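PDB 3O8O: ATP-dependent 6-phosphofructokinase subunit beta from Saccharomyces cerevisiae, which catalyses the ATP-dependent phosphorylation of D-fructose 6-phosphate to fructose 1,6-bisphosphate, the first committing step of glycolysis. Local coordinates for residues D155-T160 / M197-G202; A163-Y168 / I301-Q306. All blocks are in the same frame, centred on the assembly; numbering follows the deposited sequence.

Both contacts lie in the N-terminal catalytic half of the chain, and both draw on the connection that runs from strand 146-151 to helix 167-187. Interaction 1 joins the first part of it to the loop after strand 191-196. That contact is largely buried but has the exposed R199 at its margin, and it is polar, built around a bound sugar phosphate. Interaction 2 sets the last residues of the same connection, just before helix 167-187, on helix 297-316, deep in the domain, where mostly apolar side chains pack, the amide of Q306 among them. N156 joins the two: its OD1 probably takes a hydrogen bond from T164 N at 2.9 Å, and its CB packs on A167.

Interaction 1. Residues D155-T160 / M197-G202; sequences DNDMST and MGRNCG. With F6P (6-O-phosphono-beta-D-fructofuranose), chain K.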
ATOM      1  N   ASP B 155      33.336 -15.603 -34.087  1.00 65.70           N
ATOM      2  CA  ASP B 155      34.791 -15.368 -34.092  1.00 65.29           C
ATOM      3  C   ASP B 155      35.308 -13.951 -33.829  1.00 65.29           C
ATOM      4  O   ASP B 155      36.414 -13.792 -33.322  1.00 64.95           O
ATOM      5  CB  ASP B 155      35.379 -15.857 -35.408  1.00 81.28           C
ATOM      6  CG  ASP B 155      34.971 -17.293 -35.737  1.00 81.28           C
ATOM      7  OD1 ASP B 155      34.839 -18.127 -34.807  1.00 81.28           O
ATOM      8  OD2 ASP B 155      34.799 -17.589 -36.940  1.00 81.28           O
ATOM      9  N   ASN B 156      34.510 -12.937 -34.160  1.00 81.28           N
ATOM     10  CA  ASN B 156      34.888 -11.532 -33.965  1.00 81.28           C
ATOM     11  C   ASN B 156      36.226 -11.294 -34.641  1.00 81.28           C
ATOM     12  O   ASN B 156      37.173 -10.833 -34.012  1.00 81.28           O
ATOM     13  CB  ASN B 156      34.984 -11.188 -32.464  1.00 54.34           C
ATOM     14  CG  ASN B 156      34.845  -9.684 -32.192  1.00 54.82           C
ATOM     15  OD1 ASN B 156      34.019  -9.014 -32.806  1.00 53.89           O
ATOM     16  ND2 ASN B 156      35.638  -9.160 -31.261  1.00 54.30           N
ATOM     17  N   ASP B 157      36.310 -11.617 -35.926  1.00 81.28           N
ATOM     18  CA  ASP B 157      37.558 -11.434 -36.650  1.00 81.28           C
ATOM     19  C   ASP B 157      37.433 -10.625 -37.944  1.00 81.28           C
ATOM     20  O   ASP B 157      38.235 -10.793 -38.860  1.00 81.28           O
ATOM     21  CB  ASP B 157      38.198 -12.789 -36.953  1.00 66.54           C
ATOM     22  CG  ASP B 157      37.418 -13.582 -37.963  1.00 67.26           C
ATOM     23  OD1 ASP B 157      36.525 -13.015 -38.621  1.00 67.35           O
ATOM     24  OD2 ASP B 157      37.705 -14.781 -38.109  1.00 67.24           O
ATOM     25  N   MET B 158      36.425  -9.764 -38.028  1.00 81.22           N
ATOM     26  CA  MET B 158      36.248  -8.917 -39.207  1.00 81.22           C
ATOM     27  C   MET B 158      36.771  -7.567 -38.717  1.00 81.22           C
ATOM     28  O   MET B 158      36.176  -6.914 -37.852  1.00 81.22           O
ATOM     29  CB  MET B 158      34.776  -8.862 -39.604  1.00 52.17           C
ATOM     30  N   SER B 159      37.906  -7.167 -39.276  1.00 81.13           N
ATOM     31  CA  SER B 159      38.624  -5.961 -38.870  1.00 81.13           C
ATOM     32  C   SER B 159      37.983  -4.590 -38.716  1.00 80.96           C
ATOM     33  O   SER B 159      38.385  -3.841 -37.824  1.00 80.01           O
ATOM     34  CB  SER B 159      39.881  -5.826 -39.736  1.00 81.28           C
ATOM     35  OG  SER B 159      40.729  -6.949 -39.543  1.00 81.28           O
ATOM     36  N   THR B 160      37.004  -4.245 -39.542  1.00 77.73           N
ATOM     37  CA  THR B 160      36.422  -2.912 -39.418  1.00 77.73           C
ATOM     38  C   THR B 160      35.332  -2.743 -38.336  1.00 77.73           C
ATOM     39  O   THR B 160      34.882  -1.617 -38.068  1.00 77.73           O
ATOM     40  CB  THR B 160      35.890  -2.410 -40.794  1.00 81.28           C
ATOM     41  OG1 THR B 160      34.661  -3.064 -41.124  1.00 81.28           O
ATOM     42  CG2 THR B 160      36.906  -2.712 -41.885  1.00 81.28           C
ATOM     43  N   MET B 197      36.756 -22.242 -29.852  1.00 72.65           N
ATOM     44  CA  MET B 197      36.623 -21.871 -31.256  1.00 73.00           C
ATOM     45  C   MET B 197      37.215 -20.514 -31.563  1.00 73.70           C
ATOM     46  O   MET B 197      37.883 -19.913 -30.719  1.00 73.46           O
ATOM     47  CB  MET B 197      35.155 -21.863 -31.686  1.00 55.53           C
ATOM     48  CG  MET B 197      34.492 -23.216 -31.681  1.00 54.70           C
ATOM     49  SD  MET B 197      33.033 -23.163 -32.684  1.00 54.11           S
ATOM     50  CE  MET B 197      32.745 -24.889 -33.028  1.00 54.49           C
ATOM     51  N   GLY B 198      36.958 -20.036 -32.777  1.00 66.58           N
ATOM     52  CA  GLY B 198      37.462 -18.740 -33.180  1.00 66.58           C
ATOM     53  C   GLY B 198      38.188 -18.773 -34.509  1.00 66.58           C
ATOM     54  O   GLY B 198      38.655 -17.741 -35.003  1.00 66.58           O
ATOM     55  N   ARG B 199      38.289 -19.959 -35.099  1.00 81.28           N
ATOM     56  CA  ARG B 199      38.971 -20.091 -36.378  1.00 81.28           C
ATOM     57  C   ARG B 199      40.411 -19.592 -36.234  1.00 81.28           C
ATOM     58  O   ARG B 199      41.229 -20.208 -35.545  1.00 81.28           O
ATOM     59  CB  ARG B 199      38.237 -19.267 -37.430  1.00 62.04           C
ATOM     60  CG  ARG B 199      38.684 -19.509 -38.841  1.00 62.17           C
ATOM     61  CD  ARG B 199      37.813 -18.715 -39.816  1.00 61.06           C
ATOM     62  NE  ARG B 199      36.417 -19.154 -39.856  1.00 60.87           N
ATOM     63  CZ  ARG B 199      35.989 -20.225 -40.524  1.00 62.00           C
ATOM     64  NH1 ARG B 199      36.847 -20.963 -41.211  1.00 62.84           N
ATOM     65  NH2 ARG B 199      34.706 -20.578 -40.513  1.00 62.17           N
ATOM     66  N   ASN B 200      40.718 -18.460 -36.858  1.00 79.73           N
ATOM     67  CA  ASN B 200      42.077 -17.927 -36.792  1.00 79.73           C
ATOM     68  C   ASN B 200      42.201 -16.720 -35.894  1.00 79.73           C
ATOM     69  O   ASN B 200      43.255 -16.086 -35.841  1.00 79.73           O
ATOM     70  CB  ASN B 200      42.581 -17.568 -38.195  1.00 64.98           C
ATOM     71  CG  ASN B 200      42.660 -18.788 -39.126  1.00 64.98           C
ATOM     72  OD1 ASN B 200      43.314 -19.790 -38.808  1.00 64.98           O
ATOM     73  ND2 ASN B 200      41.997 -18.702 -40.279  1.00 64.98           N
ATOM     74  N   CYS B 201      41.118 -16.396 -35.198  1.00 77.09           N
ATOM     75  CA  CYS B 201      41.113 -15.262 -34.287  1.00 76.62           C
ATOM     76  C   CYS B 201      41.220 -15.777 -32.877  1.00 75.69           C
ATOM     77  O   CYS B 201      40.838 -16.905 -32.593  1.00 75.86           O
ATOM     78  CB  CYS B 201      39.836 -14.465 -34.439  1.00 81.28           C
ATOM     79  SG  CYS B 201      39.901 -12.941 -33.510  1.00 81.28           S
ATOM     80  N   GLY B 202      41.751 -14.960 -31.989  1.00 73.93           N
ATOM     81  CA  GLY B 202      41.904 -15.402 -30.617  1.00 73.93           C
ATOM     82  C   GLY B 202      41.115 -14.548 -29.647  1.00 73.93           C
ATOM     83  O   GLY B 202      41.323 -14.611 -28.429  1.00 73.93           O
TER
HETATM   84  O1  F6P K 980      32.284 -19.638 -38.664  1.00 77.94           O
HETATM   85  C1  F6P K 980      33.503 -19.825 -37.946  1.00 79.75           C
HETATM   86  C2  F6P K 980      33.403 -21.091 -37.094  1.00 80.00           C
HETATM   87  O2  F6P K 980      32.349 -21.003 -36.144  1.00 80.73           O
HETATM   88  C3  F6P K 980      34.696 -21.368 -36.330  1.00 80.12           C
HETATM   89  O3  F6P K 980      34.711 -20.743 -35.041  1.00 79.05           O
HETATM   90  C4  F6P K 980      34.711 -22.928 -36.327  1.00 80.33           C
HETATM   91  O4  F6P K 980      36.027 -23.463 -36.156  1.00 80.62           O
HETATM   92  C5  F6P K 980      34.067 -23.244 -37.712  1.00 80.12           C
HETATM   93  O5  F6P K 980      33.116 -22.198 -37.904  1.00 80.52           O
HETATM   94  C6  F6P K 980      33.239 -24.508 -37.722  1.00 80.11           C
HETATM   95  O6  F6P K 980      32.734 -24.618 -39.054  1.00 81.26           O
HETATM   96  P   F6P K 980      31.751 -25.886 -39.163  1.00 82.32           P
HETATM   97  O1P F6P K 980      30.586 -25.651 -38.275  1.00 82.32           O
HETATM   98  O2P F6P K 980      31.219 -26.015 -40.677  1.00 81.74           O
HETATM   99  O3P F6P K 980      32.506 -27.249 -38.693  1.00 81.43           O
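The guanidinium of R199 meets the carboxylate of D155 at its edge, with D155 OD2 near its plane. F6P O1 also lies at the edge, in the plane, while C1 of the sugar comes in obliquely. The bridge from D155 OD2 to R199 NE is long, 3.7 Å, and its exact geometry is doubtful because OD2 sits too close to the sugar in the model. The bend of the R199 chain at chi3 (-66°) brings NE round toward D155.

The other carboxylate oxygen takes a hydrogen bond: F6P O3 donates to D155 OD1 at 2.6 Å, and O3 also accepts from G198 N at 3.3 Å. E254 and H288 of this chain also hydrogen-bond the sugar, as do residues of another protein chain. The two loops are the Ile-Asp-Asn-Asp and Met-Gly-Arg motifs of the phosphofructokinase active site, and D155 is the predicted proton acceptor. G198 opens a type II' turn closed by C201 N to G198 O, 2.8 Å, and its backbone angles call for glycine. On the turn, R199 N bonds to E254, a residue that also holds F6P.

Beyond the sugar the loops meet at C201. Its CB packs against D157 CB at 3.4 Å, and its SG lies 3.5 Å from N156 O.

Interaction 2. Residues A163-Y168 / I301-Q306; sequences ATIGAY and ILATLQ
This is a buried, mainly apolar contact inside the N-terminal catalytic phosphofructokinase domain, between a turn and a helix: I165, at the turn leading into helix 167-187, packs on the face of helix 297-316 formed by L302, A303 and Q306. I165 supplies most of the turn's share. With chi1 at -62°, CG1 is anti to the carbonyl carbon and CG2 anti to the backbone N, and chi2 (175°) extends the chain to carry CD1 to the methyl of A303. I165 CD1 and I165 CG2 are each 3.7 Å from A303 CB.

One turn further along the helix, the extended side chain of Q306 runs alongside I165, the two pointing opposite ways. The touch is made by the amide nitrogen, Q306 NE2 lying 3.4 Å from I165 CD1. At the other end of the patch a single methyl of L302 does the work. L302 CD2 lies 3.8 Å from the carbonyl oxygen A163 O, and stands 4.3 Å from both A163 CB and I165 CG1.

The turn from T164 to A167 is of type II, closed by A167 N to T164 O at 3.0 Å. It has I165 and G166 at its corners, and the backbone angles of G166 suit glycine. G166 is also the N-cap of helix 167-187, and its N-H is bound by D299, from the same helix that I165 packs on. Strands 324-328 and 333-337 touch L302 and Q306, while helix 18-32 lies against I165 and A303.

Across the interface itself the meeting is van der Waals contact, even where the Q306 amide takes part. Closeness of fit rather than directed bonding therefore joins these six-residue segments; besides the turn's own bond, further polar ties, such as T164 OG1 to S153 O, go to residues beyond them.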
ATOM      1  N   ALA B 163      32.641  -5.691 -32.806  1.00 73.24           N
ATOM      2  CA  ALA B 163      31.939  -6.903 -32.408  1.00 72.69           C
ATOM      3  C   ALA B 163      31.092  -7.510 -33.504  1.00 71.82           C
ATOM      4  O   ALA B 163      30.232  -6.848 -34.056  1.00 72.29           O
ATOM      5  CB  ALA B 163      31.069  -6.608 -31.202  1.00 81.28           C
ATOM      6  N   THR B 164      31.339  -8.768 -33.836  1.00 71.06           N
ATOM      7  CA  THR B 164      30.515  -9.410 -34.845  1.00 70.82           C
ATOM      8  C   THR B 164      29.296  -9.921 -34.099  1.00 70.61           C
ATOM      9  O   THR B 164      29.377 -10.272 -32.918  1.00 71.47           O
ATOM     10  CB  THR B 164      31.225 -10.606 -35.517  1.00 68.12           C
ATOM     11  OG1 THR B 164      31.862 -11.418 -34.523  1.00 67.08           O
ATOM     12  CG2 THR B 164      32.250 -10.106 -36.528  1.00 68.74           C
ATOM     13  N   ILE B 165      28.157  -9.954 -34.767  1.00 52.03           N
ATOM     14  CA  ILE B 165      26.962 -10.432 -34.099  1.00 51.39           C
ATOM     15  C   ILE B 165      27.235 -11.876 -33.702  1.00 51.31           C
ATOM     16  O   ILE B 165      27.641 -12.676 -34.535  1.00 51.18           O
ATOM     17  CB  ILE B 165      25.723 -10.387 -35.035  1.00 43.59           C
ATOM     18  CG1 ILE B 165      25.442  -8.949 -35.464  1.00 43.59           C
ATOM     19  CG2 ILE B 165      24.506 -10.941 -34.319  1.00 43.59           C
ATOM     20  CD1 ILE B 165      24.316  -8.826 -36.471  1.00 60.06           C
ATOM     21  N   GLY B 166      27.032 -12.204 -32.431  1.00 62.53           N
ATOM     22  CA  GLY B 166      27.247 -13.571 -31.978  1.00 63.22           C
ATOM     23  C   GLY B 166      28.525 -13.790 -31.187  1.00 63.13           C
ATOM     24  O   GLY B 166      28.656 -14.776 -30.454  1.00 62.75           O
ATOM     25  N   ALA B 167      29.471 -12.868 -31.331  1.00 75.39           N
ATOM     26  CA  ALA B 167      30.740 -12.980 -30.633  1.00 73.95           C
ATOM     27  C   ALA B 167      30.551 -13.131 -29.131  1.00 72.81           C
ATOM     28  O   ALA B 167      30.907 -14.158 -28.549  1.00 71.61           O
ATOM     29  CB  ALA B 167      31.585 -11.774 -30.929  1.00 81.28           C
ATOM     30  N   TYR B 168      29.995 -12.107 -28.500  1.00 50.61           N
ATOM     31  CA  TYR B 168      29.777 -12.164 -27.063  1.00 49.81           C
ATOM     32  C   TYR B 168      28.898 -13.320 -26.594  1.00 49.69           C
ATOM     33  O   TYR B 168      29.039 -13.785 -25.464  1.00 49.87           O
ATOM     34  CB  TYR B 168      29.213 -10.848 -26.578  1.00 57.59           C
ATOM     35  CG  TYR B 168      30.267  -9.787 -26.521  1.00 59.36           C
ATOM     36  CD1 TYR B 168      30.318  -8.760 -27.467  1.00 60.61           C
ATOM     37  CD2 TYR B 168      31.209  -9.798 -25.503  1.00 59.97           C
ATOM     38  CE1 TYR B 168      31.281  -7.766 -27.384  1.00 61.44           C
ATOM     39  CE2 TYR B 168      32.169  -8.822 -25.403  1.00 60.76           C
ATOM     40  CZ  TYR B 168      32.210  -7.799 -26.340  1.00 61.94           C
ATOM     41  OH  TYR B 168      33.177  -6.806 -26.219  1.00 63.42           O
ATOM     42  N   ILE B 301      20.459  -6.830 -28.923  1.00 50.39           N
ATOM     43  CA  ILE B 301      20.442  -5.386 -29.112  1.00 49.56           C
ATOM     44  C   ILE B 301      21.323  -4.915 -30.262  1.00 50.24           C
ATOM     45  O   ILE B 301      20.972  -3.989 -31.002  1.00 50.63           O
ATOM     46  CB  ILE B 301      20.856  -4.669 -27.822  1.00 33.43           C
ATOM     47  CG1 ILE B 301      19.923  -5.111 -26.690  1.00 33.43           C
ATOM     48  CG2 ILE B 301      20.766  -3.150 -28.012  1.00 33.43           C
ATOM     49  CD1 ILE B 301      20.328  -4.633 -25.296  1.00 58.66           C
ATOM     50  N   LEU B 302      22.469  -5.556 -30.422  1.00 46.27           N
ATOM     51  CA  LEU B 302      23.367  -5.172 -31.498  1.00 47.11           C
ATOM     52  C   LEU B 302      22.743  -5.530 -32.835  1.00 47.84           C
ATOM     53  O   LEU B 302      22.614  -4.699 -33.719  1.00 47.98           O
ATOM     54  CB  LEU B 302      24.718  -5.886 -31.366  1.00 56.11           C
ATOM     55  CG  LEU B 302      25.662  -5.677 -32.557  1.00 55.88           C
ATOM     56  CD1 LEU B 302      25.949  -4.190 -32.747  1.00 56.01           C
ATOM     57  CD2 LEU B 302      26.929  -6.432 -32.317  1.00 55.97           C
ATOM     58  N   ALA B 303      22.350  -6.782 -32.975  1.00 62.78           N
ATOM     59  CA  ALA B 303      21.745  -7.247 -34.210  1.00 64.96           C
ATOM     60  C   ALA B 303      20.439  -6.522 -34.526  1.00 66.64           C
ATOM     61  O   ALA B 303      20.066  -6.376 -35.684  1.00 68.01           O
ATOM     62  CB  ALA B 303      21.508  -8.741 -34.124  1.00 40.72           C
ATOM     63  N   THR B 304      19.730  -6.072 -33.502  1.00 66.06           N
ATOM     64  CA  THR B 304      18.495  -5.371 -33.751  1.00 66.90           C
ATOM     65  C   THR B 304      18.758  -4.002 -34.345  1.00 67.47           C
ATOM     66  O   THR B 304      18.067  -3.597 -35.275  1.00 67.62           O
ATOM     67  CB  THR B 304      17.677  -5.213 -32.476  1.00 70.26           C
ATOM     68  OG1 THR B 304      17.247  -6.510 -32.041  1.00 69.91           O
ATOM     69  CG2 THR B 304      16.456  -4.312 -32.724  1.00 69.94           C
ATOM     70  N   LEU B 305      19.746  -3.282 -33.818  1.00 63.25           N
ATOM     71  CA  LEU B 305      20.050  -1.953 -34.349  1.00 63.75           C
ATOM     72  C   LEU B 305      20.724  -2.005 -35.716  1.00 64.78           C
ATOM     73  O   LEU B 305      20.420  -1.215 -36.597  1.00 65.40           O
ATOM     74  CB  LEU B 305      20.950  -1.176 -33.401  1.00 40.67           C
ATOM     75  CG  LEU B 305      20.401  -0.854 -32.020  1.00 39.77           C
ATOM     76  CD1 LEU B 305      21.463  -0.047 -31.292  1.00 38.80           C
ATOM     77  CD2 LEU B 305      19.111  -0.073 -32.108  1.00 38.92           C
ATOM     78  N   GLN B 306      21.651  -2.929 -35.891  1.00 62.56           N
ATOM     79  CA  GLN B 306      22.331  -3.047 -37.157  1.00 63.03           C
ATOM     80  C   GLN B 306      21.343  -3.384 -38.253  1.00 64.22           C
ATOM     81  O   GLN B 306      21.363  -2.784 -39.328  1.00 64.25           O
ATOM     82  CB  GLN B 306      23.423  -4.103 -37.063  1.00 57.02           C
ATOM     83  CG  GLN B 306      24.610  -3.605 -36.264  1.00 57.31           C
ATOM     84  CD  GLN B 306      25.801  -4.502 -36.388  1.00 58.01           C
ATOM     85  OE1 GLN B 306      26.893  -4.156 -35.964  1.00 58.62           O
ATOM     86  NE2 GLN B 306      25.602  -5.671 -36.972  1.00 58.15           N
TER